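Local coordinates for uncharacterized protein (Helicobacter pylori, PDB 4O5J) that acts as an outer-membrane adhesin, its extracellular domain probably binding sialylated sugars on host cells, at residues S69-N74 with Q292-V297; Q80-N85 with K351-Y356. All blocks are in the same frame, centred on the assembly; numbering follows the deposited sequence.

Contact 1: residues S69-N74 with Q292-V297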
loop_
_atom_site.group_PDB
_atom_site.type_symbol
_atom_site.label_atom_id
_atom_site.label_comp_id
_atom_site.label_asym_id
_atom_site.label_seq_id
_atom_site.Cartn_x
_atom_site.Cartn_y
_atom_site.Cartn_z
ATOM N N SER A 69 -5.415 -16.227 -11.786
ATOM C CA SER A 69 -5.871 -15.146 -12.616
ATOM C C SER A 69 -5.540 -13.774 -11.950
ATOM O O SER A 69 -5.161 -12.780 -12.614
ATOM C CB SER A 69 -7.334 -15.375 -12.874
ATOM O OG SER A 69 -7.811 -14.277 -13.563
ATOM N N PHE A 70 -5.616 -13.721 -10.625
ATOM C CA PHE A 70 -5.293 -12.465 -9.944
ATOM C C PHE A 70 -3.795 -12.205 -10.120
ATOM O O PHE A 70 -3.380 -11.084 -10.434
ATOM C CB PHE A 70 -5.631 -12.561 -8.469
ATOM C CG PHE A 70 -5.147 -11.386 -7.665
ATOM C CD1 PHE A 70 -5.993 -10.309 -7.434
ATOM C CD2 PHE A 70 -3.847 -11.347 -7.166
ATOM C CE1 PHE A 70 -5.545 -9.192 -6.692
ATOM C CE2 PHE A 70 -3.388 -10.263 -6.446
ATOM C CZ PHE A 70 -4.235 -9.174 -6.201
ATOM N N THR A 71 -2.977 -13.238 -9.927
ATOM C CA THR A 71 -1.529 -13.026 -10.003
ATOM C C THR A 71 -1.113 -12.593 -11.395
ATOM O O THR A 71 -0.222 -11.779 -11.551
ATOM C CB THR A 71 -0.761 -14.262 -9.602
ATOM O OG1 THR A 71 -1.132 -14.597 -8.275
ATOM C CG2 THR A 71 0.776 -14.009 -9.659
ATOM N N ASN A 72 -1.770 -13.143 -12.402
ATOM C CA ASN A 72 -1.462 -12.797 -13.764
ATOM C C ASN A 72 -1.678 -11.313 -14.018
ATOM O O ASN A 72 -0.787 -10.647 -14.551
ATOM C CB ASN A 72 -2.309 -13.630 -14.709
ATOM C CG ASN A 72 -1.841 -13.506 -16.141
ATOM O OD1 ASN A 72 -0.735 -13.939 -16.469
ATOM N ND2 ASN A 72 -2.649 -12.878 -16.996
ATOM N N ASN A 73 -2.833 -10.779 -13.604
ATOM C CA ASN A 73 -3.085 -9.349 -13.742
ATOM C C ASN A 73 -2.174 -8.506 -12.917
ATOM O O ASN A 73 -1.647 -7.476 -13.393
ATOM C CB ASN A 73 -4.531 -9.020 -13.387
ATOM C CG ASN A 73 -5.441 -9.473 -14.440
ATOM O OD1 ASN A 73 -5.130 -9.405 -15.603
ATOM N ND2 ASN A 73 -6.525 -9.982 -14.059
ATOM N N ASN A 74 -2.003 -8.912 -11.659
ATOM C CA ASN A 74 -1.189 -8.135 -10.719
ATOM C C ASN A 74 0.234 -7.980 -11.228
ATOM O O ASN A 74 0.801 -6.926 -11.130
ATOM C CB ASN A 74 -1.179 -8.809 -9.330
ATOM C CG ASN A 74 -0.655 -7.882 -8.261
ATOM O OD1 ASN A 74 -1.026 -6.678 -8.205
ATOM N ND2 ASN A 74 0.227 -8.407 -7.419
ATOM N N GLN A 292 -2.132 -17.907 0.937
ATOM C CA GLN A 292 -1.696 -17.009 2.016
ATOM C C GLN A 292 -0.979 -15.820 1.480
ATOM O O GLN A 292 -1.288 -14.666 1.862
ATOM C CB GLN A 292 -0.784 -17.727 2.974
ATOM C CG GLN A 292 -1.516 -18.764 3.776
ATOM C CD GLN A 292 -0.563 -19.621 4.588
ATOM O OE1 GLN A 292 -0.175 -19.271 5.692
ATOM N NE2 GLN A 292 -0.194 -20.747 4.046
ATOM N N ASN A 293 -0.034 -16.054 0.565
ATOM C CA ASN A 293 0.790 -14.930 0.037
ATOM C C ASN A 293 -0.073 -13.911 -0.665
ATOM O O ASN A 293 0.140 -12.703 -0.503
ATOM C CB ASN A 293 1.892 -15.400 -0.949
ATOM C CG ASN A 293 2.999 -16.141 -0.256
ATOM O OD1 ASN A 293 3.217 -15.989 0.937
ATOM N ND2 ASN A 293 3.700 -16.943 -1.000
ATOM N N GLN A 294 -1.039 -14.388 -1.457
ATOM C CA GLN A 294 -1.877 -13.485 -2.201
ATOM C C GLN A 294 -2.787 -12.701 -1.219
ATOM O O GLN A 294 -3.080 -11.535 -1.462
ATOM C CB GLN A 294 -2.736 -14.224 -3.212
ATOM C CG GLN A 294 -3.466 -13.271 -4.147
ATOM C CD GLN A 294 -4.067 -14.026 -5.335
ATOM O OE1 GLN A 294 -5.310 -14.211 -5.443
ATOM N NE2 GLN A 294 -3.181 -14.503 -6.239
ATOM N N LYS A 295 -3.192 -13.310 -0.117
ATOM C CA LYS A 295 -3.954 -12.558 0.888
ATOM C C LYS A 295 -3.047 -11.475 1.522
ATOM O O LYS A 295 -3.473 -10.317 1.717
ATOM C CB LYS A 295 -4.543 -13.476 1.953
ATOM C CG LYS A 295 -5.494 -12.706 2.899
ATOM C CD LYS A 295 -5.800 -13.550 4.128
ATOM C CE LYS A 295 -7.054 -13.159 4.937
ATOM N NZ LYS A 295 -7.342 -11.716 4.864
ATOM N N GLN A 296 -1.776 -11.810 1.783
ATOM C CA GLN A 296 -0.851 -10.835 2.365
ATOM C C GLN A 296 -0.639 -9.665 1.397
ATOM O O GLN A 296 -0.464 -8.514 1.816
ATOM C CB GLN A 296 0.486 -11.503 2.707
ATOM C CG GLN A 296 1.452 -10.518 3.267
ATOM C CD GLN A 296 0.902 -9.834 4.525
ATOM O OE1 GLN A 296 0.731 -10.498 5.522
ATOM N NE2 GLN A 296 0.645 -8.526 4.485
ATOM N N VAL A 297 -0.669 -9.952 0.097
ATOM C CA VAL A 297 -0.513 -8.871 -0.904
ATOM C C VAL A 297 -1.680 -7.883 -0.779
ATOM O O VAL A 297 -1.450 -6.688 -0.720
ATOM C CB VAL A 297 -0.422 -9.415 -2.352
ATOM C CG1 VAL A 297 -0.580 -8.270 -3.354
ATOM C CG2 VAL A 297 0.897 -10.163 -2.551
#
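Q294 reaches across from helix 281-309 to the flank of helix 57-76, where F70 and T71 receive its amide. Its CB starts out toward the other helix, and with CG anti to the backbone N (chi1 -171°) and the chain extended beyond, the side chain carries its amide to the F70 ring; the segment axes come no closer than 11.6 Å. CG is the first atom to meet the phenyl ring, lying 3.6 Å from F70 CD2. CD follows at 3.3 Å from the same CD2, with ring and amide planes turned 39° apart, so the two flat groups overlap obliquely rather than stack. At the tip the amide divides: Q294 OE1 lies beside the root of the ring, 3.5 Å from F70 CB, while NE2 turns to T71, 2.9 Å from its OG1. The hydrogen-bond acceptor of NE2 is L67 O, one turn earlier on helix 57-76, and T71 OG1 bonds to that same carbonyl; the buried amide thus has a backbone acceptor to fix its rotation.

Both partners are long helices of the helical bundle in the SabA adhesion domain, and their segments run in broadly the same direction, crossing at 47°. Further along, V297 CG1 approaches N74 ND2 at 4.1 Å, a looser contact. N74 OD1 accepts from I83 N, and its ND2 has a weak hydrogen bond to S260 OG. Y357 of helix 343-396 meets F70 in an edge-to-face ring pair, and V361 of that helix touches Q294.

Contact 2: residues Q80-N85 with K351-Y356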
loop_
_atom_site.group_PDB
_atom_site.type_symbol
_atom_site.label_atom_id
_atom_site.label_comp_id
_atom_site.label_asym_id
_atom_site.label_seq_id
_atom_site.Cartn_x
_atom_site.Cartn_y
_atom_site.Cartn_z
ATOM N N GLN A 80 -4.821 -3.293 -14.674
ATOM C CA GLN A 80 -5.627 -4.175 -13.848
ATOM C C GLN A 80 -4.824 -4.804 -12.734
ATOM O O GLN A 80 -5.115 -5.876 -12.259
ATOM C CB GLN A 80 -6.313 -5.219 -14.714
ATOM C CG GLN A 80 -7.456 -4.573 -15.438
ATOM C CD GLN A 80 -7.735 -5.310 -16.682
ATOM O OE1 GLN A 80 -7.810 -6.540 -16.684
ATOM N NE2 GLN A 80 -7.868 -4.575 -17.773
ATOM N N SER A 81 -3.801 -4.102 -12.311
ATOM C CA SER A 81 -2.947 -4.562 -11.244
ATOM C C SER A 81 -3.127 -3.701 -10.043
ATOM O O SER A 81 -2.752 -2.522 -10.060
ATOM C CB SER A 81 -1.475 -4.482 -11.674
ATOM O OG SER A 81 -0.610 -4.590 -10.567
ATOM N N PRO A 82 -3.673 -4.280 -8.971
ATOM C CA PRO A 82 -3.865 -3.520 -7.724
ATOM C C PRO A 82 -2.540 -3.001 -7.147
ATOM O O PRO A 82 -2.486 -1.851 -6.713
ATOM C CB PRO A 82 -4.528 -4.530 -6.765
ATOM C CG PRO A 82 -5.200 -5.502 -7.679
ATOM C CD PRO A 82 -4.304 -5.601 -8.935
ATOM N N ILE A 83 -1.485 -3.807 -7.151
ATOM C CA ILE A 83 -0.193 -3.308 -6.651
ATOM C C ILE A 83 0.381 -2.217 -7.562
ATOM O O ILE A 83 0.998 -1.260 -7.082
ATOM C CB ILE A 83 0.815 -4.450 -6.450
ATOM C CG1 ILE A 83 0.310 -5.414 -5.375
ATOM C CG2 ILE A 83 2.209 -3.918 -6.063
ATOM C CD1 ILE A 83 -0.103 -4.661 -4.074
ATOM N N PHE A 84 0.161 -2.305 -8.863
ATOM C CA PHE A 84 0.705 -1.292 -9.750
ATOM C C PHE A 84 -0.024 0.007 -9.476
ATOM O O PHE A 84 0.577 1.099 -9.408
ATOM C CB PHE A 84 0.516 -1.674 -11.226
ATOM C CG PHE A 84 1.043 -0.641 -12.178
ATOM C CD1 PHE A 84 2.391 -0.660 -12.592
ATOM C CD2 PHE A 84 0.206 0.370 -12.658
ATOM C CE1 PHE A 84 2.882 0.326 -13.467
ATOM C CE2 PHE A 84 0.672 1.342 -13.531
ATOM C CZ PHE A 84 2.023 1.317 -13.949
ATOM N N ASN A 85 -1.343 -0.092 -9.334
ATOM C CA ASN A 85 -2.155 1.065 -9.025
ATOM C C ASN A 85 -1.714 1.677 -7.653
ATOM O O ASN A 85 -1.643 2.900 -7.493
ATOM C CB ASN A 85 -3.632 0.738 -9.014
ATOM C CG ASN A 85 -4.426 1.933 -8.468
ATOM O OD1 ASN A 85 -4.653 2.938 -9.163
ATOM N ND2 ASN A 85 -4.772 1.878 -7.168
ATOM N N LYS A 351 -8.908 1.087 -2.419
ATOM C CA LYS A 351 -10.031 0.690 -1.531
ATOM C C LYS A 351 -10.984 -0.288 -2.238
ATOM O O LYS A 351 -11.371 -1.315 -1.668
ATOM C CB LYS A 351 -10.809 1.929 -1.089
ATOM C CG LYS A 351 -12.064 1.627 -0.254
ATOM C CD LYS A 351 -12.859 2.899 0.033
ATOM C CE LYS A 351 -14.170 2.534 0.721
ATOM N NZ LYS A 351 -14.908 3.786 0.854
ATOM N N ASN A 352 -11.355 0.011 -3.484
ATOM C CA ASN A 352 -12.206 -0.923 -4.243
ATOM C C ASN A 352 -11.554 -2.250 -4.518
ATOM O O ASN A 352 -12.223 -3.283 -4.414
ATOM C CB ASN A 352 -12.622 -0.313 -5.553
ATOM C CG ASN A 352 -13.435 0.923 -5.337
ATOM O OD1 ASN A 352 -13.896 1.166 -4.227
ATOM N ND2 ASN A 352 -13.611 1.727 -6.379
ATOM N N ASN A 353 -10.259 -2.244 -4.888
ATOM C CA ASN A 353 -9.553 -3.496 -5.147
ATOM C C ASN A 353 -9.549 -4.366 -3.898
ATOM O O ASN A 353 -9.813 -5.563 -3.958
ATOM C CB ASN A 353 -8.103 -3.216 -5.509
ATOM C CG ASN A 353 -7.958 -2.610 -6.869
ATOM O OD1 ASN A 353 -8.891 -2.633 -7.683
ATOM N ND2 ASN A 353 -6.802 -2.056 -7.141
ATOM N N VAL A 354 -9.226 -3.758 -2.762
ATOM C CA VAL A 354 -9.158 -4.465 -1.488
ATOM C C VAL A 354 -10.488 -5.111 -1.123
ATOM O O VAL A 354 -10.522 -6.296 -0.769
ATOM C CB VAL A 354 -8.741 -3.544 -0.340
ATOM C CG1 VAL A 354 -9.105 -4.210 1.008
ATOM C CG2 VAL A 354 -7.259 -3.254 -0.454
ATOM N N SER A 355 -11.584 -4.373 -1.242
ATOM C CA SER A 355 -12.845 -5.007 -0.872
ATOM C C SER A 355 -13.228 -6.093 -1.910
ATOM O O SER A 355 -13.708 -7.170 -1.554
ATOM C CB SER A 355 -13.942 -3.974 -0.635
ATOM O OG SER A 355 -14.470 -3.613 -1.860
ATOM N N TYR A 356 -12.996 -5.835 -3.194
ATOM C CA TYR A 356 -13.380 -6.808 -4.230
ATOM C C TYR A 356 -12.560 -8.083 -4.154
ATOM O O TYR A 356 -13.136 -9.177 -4.065
ATOM C CB TYR A 356 -13.269 -6.201 -5.607
ATOM C CG TYR A 356 -13.594 -7.183 -6.709
ATOM C CD1 TYR A 356 -12.612 -7.961 -7.304
ATOM C CD2 TYR A 356 -14.907 -7.317 -7.156
ATOM C CE1 TYR A 356 -12.946 -8.866 -8.324
ATOM C CE2 TYR A 356 -15.252 -8.190 -8.168
ATOM C CZ TYR A 356 -14.276 -8.968 -8.736
ATOM O OH TYR A 356 -14.671 -9.814 -9.705
HETATM O O HOH W 1 -4.973 -0.651 -5.970
#
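A chi1 of -72° sets CG of N353 anti to its carbonyl carbon and beside its backbone N, and chi2 of -15° then turns the amide so that ND2 leads toward P82. In N85, CG anti to the backbone N (chi1 171°) brings ND2 to a water that N353 ND2 also approaches. The meeting point is a helix N-terminus: S81 is the N-cap of helix 82-101 and accepts from F84 N through its OG at 3.0 Å, while P82 occupies the first turn of the helix, packed against helix 343-396 of the bundle.

Pyrrolidine and amide cross at a slant. N353 ND2 lies 3.3 Å from P82 CA and 3.4 Å from P82 CB, and N353 CG sits farther out from the same CB. These distances describe van der Waals packing, with no direct hydrogen bond between the segments. Y357 of helix 343-396 and F70 of helix 57-76 also touch the proline.

The polar link runs through this one water, which donates to P82 O at 2.9 Å and accepts from N85 ND2 at 2.8 Å. E346 O provides a further acceptor for N85 ND2. The water's third partner is N353 ND2, whose bond to it is weak despite a separation of 2.6 Å.

How the contacts relate
From the N terminus, helix 57-76 supplies 69-74, and a short connection leads to 80-85 at the start of helix 82-101. After a long excursion, the chain returns through helix 281-309, where 292-297 closes contact 1, 218 residues on. Helix 343-396 then closes contact 2 with 351-356, across a separation of 266 residues. The segments alternate, so the two closures cross. Contacts 1 and 2 have centres about 10 Å apart and touch directly: N74 O lies 2.8 Å from S81 OG, a probable hydrogen bond. Together they tie two consecutive early helices to two late ones within the bundle.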